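Local structure of MutT related protein (Methanosarcina mazei, 3GRN) at residues E21-S31 and L101-S112. The protein is a MutT-like member of the Nudix family and probably acts as a hydrolase, its substrate not being established. Sequence-based numbering, arbitrary orientation.
Sequences EFLLLRRSENS and LSYEHIEYSWVS
Arg26 reaches across to Glu107 on the neighbouring antiparallel strand and touches it at CB, CD, NE and NH1. Its CB packs on Glu107 CG at 3.7 Å; CD then passes near the carboxylate, and NE donates to Glu107 OE2 over 2.7 Å, a nearly straight bond (168°) in the guanidinium plane that uses the anti lone pair of OE2. NH1 adds a weak bond to the same oxygen. The bend at chi3 (88°) turns the guanidinium so that one face receives Ile106 CD1, 3.4 Å from CZ, while NH2 bridges to Glu29 OE2 and also bonds Gly36 O. With two carboxylates and a methyl around it, the group's rotation is probably well fixed. Trp38 of strand 38-44 packs beside both Arg26 and Glu107. Strand 22-27 lies between 38-44 and 105-111, the last an outermost strand of this chain's mixed Nudix-fold sheet. Backbone bonds join Phe22 with Val111 and Leu24 with Ser109 in both directions, whereas the chain turns a corner at Ile106, whose N bonds Arg26 O. Leu25 and Leu23 point to the sheet face covered by helix 51-63. Leu25 CD1 sits centrally over the His105 ring, 3.7 Å from its centroid, and CD2 meets Tyr108 CB. Farther along, Leu23 CB lies over the six-membered ring of Trp110 (4.0 Å to the centroid), with Glu21 O at that indole's edge. On the other face, Leu24 CD1 touches Val111 CG2 at 3.9 Å, both side chains also contacting Met119. Before the corner in sequence, Glu104 O accepts from Ser28 N, which lies above its carbonyl plane; a water donates to this same oxygen and to Ser31 OG.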
ATOM      1  N   GLU A  21      -2.726   9.076 -24.470  1.00 22.25           N
ATOM      2  CA  GLU A  21      -2.984   9.841 -23.251  1.00 23.30           C
ATOM      3  C   GLU A  21      -2.406   9.075 -22.057  1.00 20.79           C
ATOM      4  O   GLU A  21      -2.439   7.848 -22.050  1.00 21.20           O
ATOM      5  CB  GLU A  21      -4.481  10.038 -23.022  1.00 27.79           C
ATOM      6  CG  GLU A  21      -5.221  10.780 -24.145  1.00 32.49           C
ATOM      7  CD  GLU A  21      -6.729  10.736 -23.969  1.00 38.35           C
ATOM      8  OE1 GLU A  21      -7.265   9.639 -23.672  1.00 39.90           O
ATOM      9  OE2 GLU A  21      -7.379  11.799 -24.126  1.00 45.47           O
ATOM     10  N   PHE A  22      -1.915   9.806 -21.059  1.00 22.56           N
ATOM     11  CA  PHE A  22      -1.242   9.204 -19.892  1.00 18.17           C
ATOM     12  C   PHE A  22      -2.182   8.908 -18.735  1.00 19.52           C
ATOM     13  O   PHE A  22      -3.071   9.690 -18.426  1.00 18.70           O
ATOM     14  CB  PHE A  22      -0.124  10.124 -19.381  1.00 17.83           C
ATOM     15  CG  PHE A  22       0.987  10.335 -20.374  1.00 19.46           C
ATOM     16  CD1 PHE A  22       2.061   9.465 -20.432  1.00 17.44           C
ATOM     17  CD2 PHE A  22       0.947  11.414 -21.255  1.00 26.28           C
ATOM     18  CE1 PHE A  22       3.095   9.658 -21.349  1.00 25.21           C
ATOM     19  CE2 PHE A  22       1.966  11.614 -22.178  1.00 27.49           C
ATOM     20  CZ  PHE A  22       3.040  10.742 -22.224  1.00 26.32           C
ATOM     21  N   LEU A  23      -1.930   7.794 -18.066  1.00 15.87           N
ATOM     22  CA  LEU A  23      -2.724   7.395 -16.907  1.00 16.77           C
ATOM     23  C   LEU A  23      -2.323   8.188 -15.672  1.00 15.58           C
ATOM     24  O   LEU A  23      -1.176   8.087 -15.199  1.00 14.85           O
ATOM     25  CB  LEU A  23      -2.559   5.888 -16.638  1.00 14.39           C
ATOM     26  CG  LEU A  23      -3.361   5.329 -15.447  1.00 13.36           C
ATOM     27  CD1 LEU A  23      -4.859   5.627 -15.507  1.00 17.66           C
ATOM     28  CD2 LEU A  23      -3.087   3.828 -15.235  1.00 13.47           C
ATOM     29  N   LEU A  24      -3.273   8.969 -15.147  1.00 13.90           N
ATOM     30  CA  LEU A  24      -3.095   9.629 -13.851  1.00 14.48           C
ATOM     31  C   LEU A  24      -4.097   9.081 -12.835  1.00 16.74           C
ATOM     32  O   LEU A  24      -5.189   8.649 -13.202  1.00 17.03           O
ATOM     33  CB  LEU A  24      -3.236  11.150 -13.945  1.00 17.01           C
ATOM     34  CG  LEU A  24      -2.449  11.867 -15.029  1.00 25.41           C
ATOM     35  CD1 LEU A  24      -2.630  13.368 -14.861  1.00 21.73           C
ATOM     36  CD2 LEU A  24      -0.994  11.503 -14.974  1.00 18.00           C
ATOM     37  N   LEU A  25      -3.716   9.109 -11.567  1.00 15.36           N
ATOM     38  CA  LEU A  25      -4.548   8.582 -10.491  1.00 15.05           C
ATOM     39  C   LEU A  25      -4.671   9.648  -9.421  1.00 20.39           C
ATOM     40  O   LEU A  25      -3.691  10.316  -9.113  1.00 20.50           O
ATOM     41  CB  LEU A  25      -3.847   7.381  -9.863  1.00 16.60           C
ATOM     42  CG  LEU A  25      -3.352   6.271 -10.785  1.00 12.49           C
ATOM     43  CD1 LEU A  25      -2.633   5.205  -9.921  1.00 17.57           C
ATOM     44  CD2 LEU A  25      -4.511   5.671 -11.509  1.00 13.95           C
ATOM     45  N   ARG A  26      -5.857   9.795  -8.836  1.00 17.66           N
ATOM     46  CA  ARG A  26      -6.021  10.746  -7.733  1.00 17.78           C
ATOM     47  C   ARG A  26      -5.948  10.044  -6.399  1.00 20.93           C
ATOM     48  O   ARG A  26      -6.687   9.102  -6.177  1.00 17.98           O
ATOM     49  CB  ARG A  26      -7.328  11.524  -7.862  1.00 26.17           C
ATOM     50  CG  ARG A  26      -7.424  12.625  -6.818  1.00 25.38           C
ATOM     51  CD  ARG A  26      -8.428  13.682  -7.170  1.00 31.02           C
ATOM     52  NE  ARG A  26      -9.759  13.358  -6.688  1.00 31.80           N
ATOM     53  CZ  ARG A  26     -10.209  13.576  -5.449  1.00 37.61           C
ATOM     54  NH1 ARG A  26     -11.453  13.237  -5.143  1.00 39.46           N
ATOM     55  NH2 ARG A  26      -9.435  14.107  -4.502  1.00 41.52           N
ATOM     56  N   ARG A  27      -5.098  10.534  -5.502  1.00 14.80           N
ATOM     57  CA  ARG A  27      -4.786   9.891  -4.236  1.00 17.32           C
ATOM     58  C   ARG A  27      -5.950  10.003  -3.244  1.00 16.85           C
ATOM     59  O   ARG A  27      -6.674  10.989  -3.268  1.00 24.90           O
ATOM     60  CB  ARG A  27      -3.541  10.518  -3.621  1.00 21.58           C
ATOM     61  CG  ARG A  27      -2.274  10.343  -4.449  1.00 23.65           C
ATOM     62  CD  ARG A  27      -1.075  11.124  -3.871  1.00 27.26           C
ATOM     63  NE  ARG A  27      -0.647  10.645  -2.551  1.00 23.06           N
ATOM     64  CZ  ARG A  27       0.133   9.584  -2.339  1.00 29.73           C
ATOM     65  NH1 ARG A  27       0.585   8.864  -3.358  1.00 35.81           N
ATOM     66  NH2 ARG A  27       0.453   9.227  -1.099  1.00 29.65           N
ATOM     67  N   SER A  28      -6.104   8.987  -2.388  1.00 24.00           N
ATOM     68  CA  SER A  28      -7.171   9.003  -1.381  1.00 26.88           C
ATOM     69  C   SER A  28      -6.898  10.048  -0.297  1.00 29.25           C
ATOM     70  O   SER A  28      -5.739  10.461  -0.090  1.00 28.09           O
ATOM     71  CB  SER A  28      -7.355   7.639  -0.744  1.00 31.42           C
ATOM     72  OG  SER A  28      -6.284   7.335   0.126  1.00 46.86           O
ATOM     73  N   GLU A  29      -7.969  10.449   0.389  1.00 32.90           N
ATOM     74  CA  GLU A  29      -7.909  11.511   1.406  1.00 30.87           C
ATOM     75  C   GLU A  29      -7.197  11.086   2.697  1.00 38.37           C
ATOM     76  O   GLU A  29      -6.702  11.931   3.449  1.00 36.12           O
ATOM     77  CB  GLU A  29      -9.306  12.039   1.699  1.00 36.26           C
ATOM     78  CG  GLU A  29     -10.028  12.570   0.473  1.00 41.62           C
ATOM     79  CD  GLU A  29      -9.447  13.869  -0.029  1.00 53.02           C
ATOM     80  OE1 GLU A  29      -8.852  14.615   0.794  1.00 45.60           O
ATOM     81  OE2 GLU A  29      -9.605  14.144  -1.244  1.00 52.83           O
ATOM     82  N   ASN A  30      -7.127   9.777   2.926  1.00 37.34           N
ATOM     83  CA  ASN A  30      -6.504   9.213   4.126  1.00 40.03           C
ATOM     84  C   ASN A  30      -5.002   8.933   3.988  1.00 41.92           C
ATOM     85  O   ASN A  30      -4.385   8.356   4.903  1.00 39.42           O
ATOM     86  CB  ASN A  30      -7.238   7.930   4.539  1.00 46.43           C
ATOM     87  CG  ASN A  30      -8.738   8.014   4.310  1.00 52.73           C
ATOM     88  OD1 ASN A  30      -9.301   7.243   3.531  1.00 58.88           O
ATOM     89  ND2 ASN A  30      -9.391   8.960   4.979  1.00 58.40           N
ATOM     90  N   SER A  31      -4.423   9.335   2.849  1.00 36.63           N
ATOM     91  CA  SER A  31      -2.988   9.213   2.604  1.00 35.35           C
ATOM     92  C   SER A  31      -2.222  10.200   3.484  1.00 38.87           C
ATOM     93  O   SER A  31      -2.606  11.379   3.628  1.00 28.38           O
ATOM     94  CB  SER A  31      -2.649   9.480   1.130  1.00 41.73           C
ATOM     95  OG  SER A  31      -3.515   8.778   0.246  1.00 46.77           O
ATOM     96  N   LEU A 101      -8.826   0.194  -9.343  1.00 13.08           N
ATOM     97  CA  LEU A 101      -8.141   0.917  -8.241  1.00 14.74           C
ATOM     98  C   LEU A 101      -8.143   0.214  -6.907  1.00 17.73           C
ATOM     99  O   LEU A 101      -8.950  -0.689  -6.670  1.00 19.26           O
ATOM    100  CB  LEU A 101      -8.770   2.303  -8.054  1.00 17.21           C
ATOM    101  CG  LEU A 101      -8.657   3.242  -9.272  1.00 15.66           C
ATOM    102  CD1 LEU A 101      -9.318   4.556  -8.964  1.00 25.17           C
ATOM    103  CD2 LEU A 101      -7.212   3.434  -9.670  1.00 20.47           C
ATOM    104  N   SER A 102      -7.245   0.662  -6.031  1.00 15.13           N
ATOM    105  CA  SER A 102      -7.118   0.170  -4.672  1.00 16.00           C
ATOM    106  C   SER A 102      -7.483   1.297  -3.693  1.00 18.78           C
ATOM    107  O   SER A 102      -7.792   2.435  -4.124  1.00 18.71           O
ATOM    108  CB  SER A 102      -5.681  -0.260  -4.417  1.00 17.30           C
ATOM    109  OG  SER A 102      -4.860   0.904  -4.245  1.00 15.18           O
ATOM    110  N   TYR A 103      -7.391   0.994  -2.388  1.00 15.88           N
ATOM    111  CA  TYR A 103      -7.610   1.985  -1.320  1.00 20.45           C
ATOM    112  C   TYR A 103      -6.759   3.242  -1.481  1.00 22.18           C
ATOM    113  O   TYR A 103      -7.111   4.292  -0.942  1.00 24.00           O
ATOM    114  CB  TYR A 103      -7.309   1.361   0.059  1.00 17.34           C
ATOM    115  CG  TYR A 103      -5.864   0.957   0.301  1.00 20.69           C
ATOM    116  CD1 TYR A 103      -4.999   1.776   1.060  1.00 27.01           C
ATOM    117  CD2 TYR A 103      -5.374  -0.272  -0.146  1.00 21.65           C
ATOM    118  CE1 TYR A 103      -3.675   1.391   1.321  1.00 25.64           C
ATOM    119  CE2 TYR A 103      -4.047  -0.669   0.112  1.00 27.60           C
ATOM    120  CZ  TYR A 103      -3.204   0.171   0.836  1.00 28.77           C
ATOM    121  OH  TYR A 103      -1.896  -0.217   1.086  1.00 27.85           O
ATOM    122  N   GLU A 104      -5.651   3.132  -2.219  1.00 17.46           N
ATOM    123  CA  GLU A 104      -4.700   4.249  -2.353  1.00 19.24           C
ATOM    124  C   GLU A 104      -5.227   5.392  -3.216  1.00 19.42           C
ATOM    125  O   GLU A 104      -4.758   6.530  -3.098  1.00 22.55           O
ATOM    126  CB  GLU A 104      -3.342   3.748  -2.874  1.00 16.65           C
ATOM    127  CG  GLU A 104      -2.627   2.795  -1.908  1.00 26.97           C
ATOM    128  CD  GLU A 104      -1.150   2.590  -2.233  1.00 36.68           C
ATOM    129  OE1 GLU A 104      -0.815   2.354  -3.420  1.00 43.64           O
ATOM    130  OE2 GLU A 104      -0.324   2.654  -1.291  1.00 46.94           O
ATOM    131  N   HIS A 105      -6.183   5.100  -4.101  1.00 14.51           N
ATOM    132  CA  HIS A 105      -6.642   6.089  -5.066  1.00 15.75           C
ATOM    133  C   HIS A 105      -8.149   6.090  -5.248  1.00 21.54           C
ATOM    134  O   HIS A 105      -8.781   5.036  -5.147  1.00 21.56           O
ATOM    135  CB  HIS A 105      -5.972   5.912  -6.431  1.00 18.03           C
ATOM    136  CG  HIS A 105      -4.483   6.050  -6.404  1.00 19.19           C
ATOM    137  ND1 HIS A 105      -3.639   4.961  -6.331  1.00 15.89           N
ATOM    138  CD2 HIS A 105      -3.687   7.144  -6.440  1.00 17.73           C
ATOM    139  CE1 HIS A 105      -2.386   5.378  -6.324  1.00 20.59           C
ATOM    140  NE2 HIS A 105      -2.386   6.696  -6.396  1.00 15.72           N
ATOM    141  N   ILE A 106      -8.722   7.261  -5.516  1.00 19.32           N
ATOM    142  CA  ILE A 106     -10.191   7.382  -5.618  1.00 22.83           C
ATOM    143  C   ILE A 106     -10.747   7.481  -7.031  1.00 23.47           C
ATOM    144  O   ILE A 106     -11.903   7.133  -7.284  1.00 26.38           O
ATOM    145  CB  ILE A 106     -10.758   8.527  -4.744  1.00 27.54           C
ATOM    146  CG1 ILE A 106      -9.981   9.832  -4.965  1.00 28.58           C
ATOM    147  CG2 ILE A 106     -10.785   8.099  -3.273  1.00 35.97           C
ATOM    148  CD1 ILE A 106      -9.869  10.663  -3.680  1.00 38.96           C
ATOM    149  N   GLU A 107      -9.919   7.951  -7.957  1.00 20.13           N
ATOM    150  CA  GLU A 107     -10.277   7.997  -9.363  1.00 20.62           C
ATOM    151  C   GLU A 107      -9.060   7.969 -10.272  1.00 17.78           C
ATOM    152  O   GLU A 107      -7.931   8.125  -9.819  1.00 16.57           O
ATOM    153  CB  GLU A 107     -11.168   9.195  -9.709  1.00 29.09           C
ATOM    154  CG  GLU A 107     -10.671  10.531  -9.228  1.00 36.91           C
ATOM    155  CD  GLU A 107     -11.786  11.569  -9.150  1.00 44.04           C
ATOM    156  OE1 GLU A 107     -12.810  11.413  -9.852  1.00 49.77           O
ATOM    157  OE2 GLU A 107     -11.635  12.535  -8.378  1.00 37.51           O
ATOM    158  N   TYR A 108      -9.322   7.768 -11.553  1.00 19.88           N
ATOM    159  CA  TYR A 108      -8.267   7.803 -12.554  1.00 19.87           C
ATOM    160  C   TYR A 108      -8.751   8.555 -13.765  1.00 25.97           C
ATOM    161  O   TYR A 108      -9.947   8.761 -13.940  1.00 21.94           O
ATOM    162  CB  TYR A 108      -7.807   6.393 -12.947  1.00 19.34           C
ATOM    163  CG  TYR A 108      -8.833   5.609 -13.733  1.00 15.44           C
ATOM    164  CD1 TYR A 108      -8.892   5.700 -15.130  1.00 24.36           C
ATOM    165  CD2 TYR A 108      -9.769   4.806 -13.077  1.00 23.28           C
ATOM    166  CE1 TYR A 108      -9.842   4.992 -15.865  1.00 26.08           C
ATOM    167  CE2 TYR A 108     -10.722   4.089 -13.796  1.00 20.92           C
ATOM    168  CZ  TYR A 108     -10.760   4.196 -15.194  1.00 25.85           C
ATOM    169  OH  TYR A 108     -11.693   3.499 -15.936  1.00 28.42           O
ATOM    170  N   SER A 109      -7.798   8.903 -14.623  1.00 23.72           N
ATOM    171  CA  SER A 109      -8.070   9.620 -15.841  1.00 24.08           C
ATOM    172  C   SER A 109      -6.931   9.415 -16.810  1.00 25.83           C
ATOM    173  O   SER A 109      -5.763   9.352 -16.404  1.00 21.56           O
ATOM    174  CB  SER A 109      -8.263  11.109 -15.556  1.00 25.93           C
ATOM    175  OG  SER A 109      -8.664  11.786 -16.733  1.00 36.48           O
ATOM    176  N   TRP A 110      -7.293   9.276 -18.085  1.00 25.78           N
ATOM    177  CA  TRP A 110      -6.344   9.204 -19.188  1.00 21.64           C
ATOM    178  C   TRP A 110      -6.239  10.615 -19.761  1.00 29.74           C
ATOM    179  O   TRP A 110      -7.181  11.115 -20.384  1.00 31.74           O
ATOM    180  CB  TRP A 110      -6.816   8.208 -20.253  1.00 27.53           C
ATOM    181  CG  TRP A 110      -6.901   6.777 -19.800  1.00 24.00           C
ATOM    182  CD1 TRP A 110      -8.020   6.120 -19.346  1.00 26.12           C
ATOM    183  CD2 TRP A 110      -5.830   5.826 -19.753  1.00 25.93           C
ATOM    184  NE1 TRP A 110      -7.701   4.815 -19.018  1.00 27.45           N
ATOM    185  CE2 TRP A 110      -6.368   4.608 -19.267  1.00 22.35           C
ATOM    186  CE3 TRP A 110      -4.464   5.882 -20.070  1.00 23.25           C
ATOM    187  CZ2 TRP A 110      -5.589   3.457 -19.097  1.00 22.25           C
ATOM    188  CZ3 TRP A 110      -3.692   4.738 -19.900  1.00 20.34           C
ATOM    189  CH2 TRP A 110      -4.258   3.538 -19.416  1.00 21.95           C
ATOM    190  N   VAL A 111      -5.102  11.266 -19.517  1.00 25.98           N
ATOM    191  CA  VAL A 111      -4.919  12.682 -19.827  1.00 27.44           C
ATOM    192  C   VAL A 111      -3.824  12.904 -20.889  1.00 30.95           C
ATOM    193  O   VAL A 111      -2.738  12.329 -20.800  1.00 23.21           O
ATOM    194  CB  VAL A 111      -4.616  13.516 -18.542  1.00 28.14           C
ATOM    195  CG1 VAL A 111      -4.709  15.000 -18.853  1.00 30.44           C
ATOM    196  CG2 VAL A 111      -5.584  13.171 -17.404  1.00 28.66           C
ATOM    197  N   SER A 112      -4.120  13.727 -21.903  1.00 30.78           N
ATOM    198  CA  SER A 112      -3.121  14.062 -22.919  1.00 25.14           C
ATOM    199  C   SER A 112      -2.073  14.998 -22.342  1.00 21.14           C
ATOM    200  O   SER A 112      -2.331  15.707 -21.362  1.00 28.85           O
ATOM    201  CB  SER A 112      -3.767  14.719 -24.152  1.00 31.23           C
ATOM    202  OG  SER A 112      -4.302  15.981 -23.810  1.00 29.98           O
TER
HETATM  203  O   HOH W   1      -7.054  14.464 -22.291  1.00 37.57           O
HETATM  204  O   HOH W   2      -6.417   5.156   1.886  1.00 42.28           O
HETATM  205  O   HOH W   3      -2.509   7.579  -1.780  1.00 45.09           O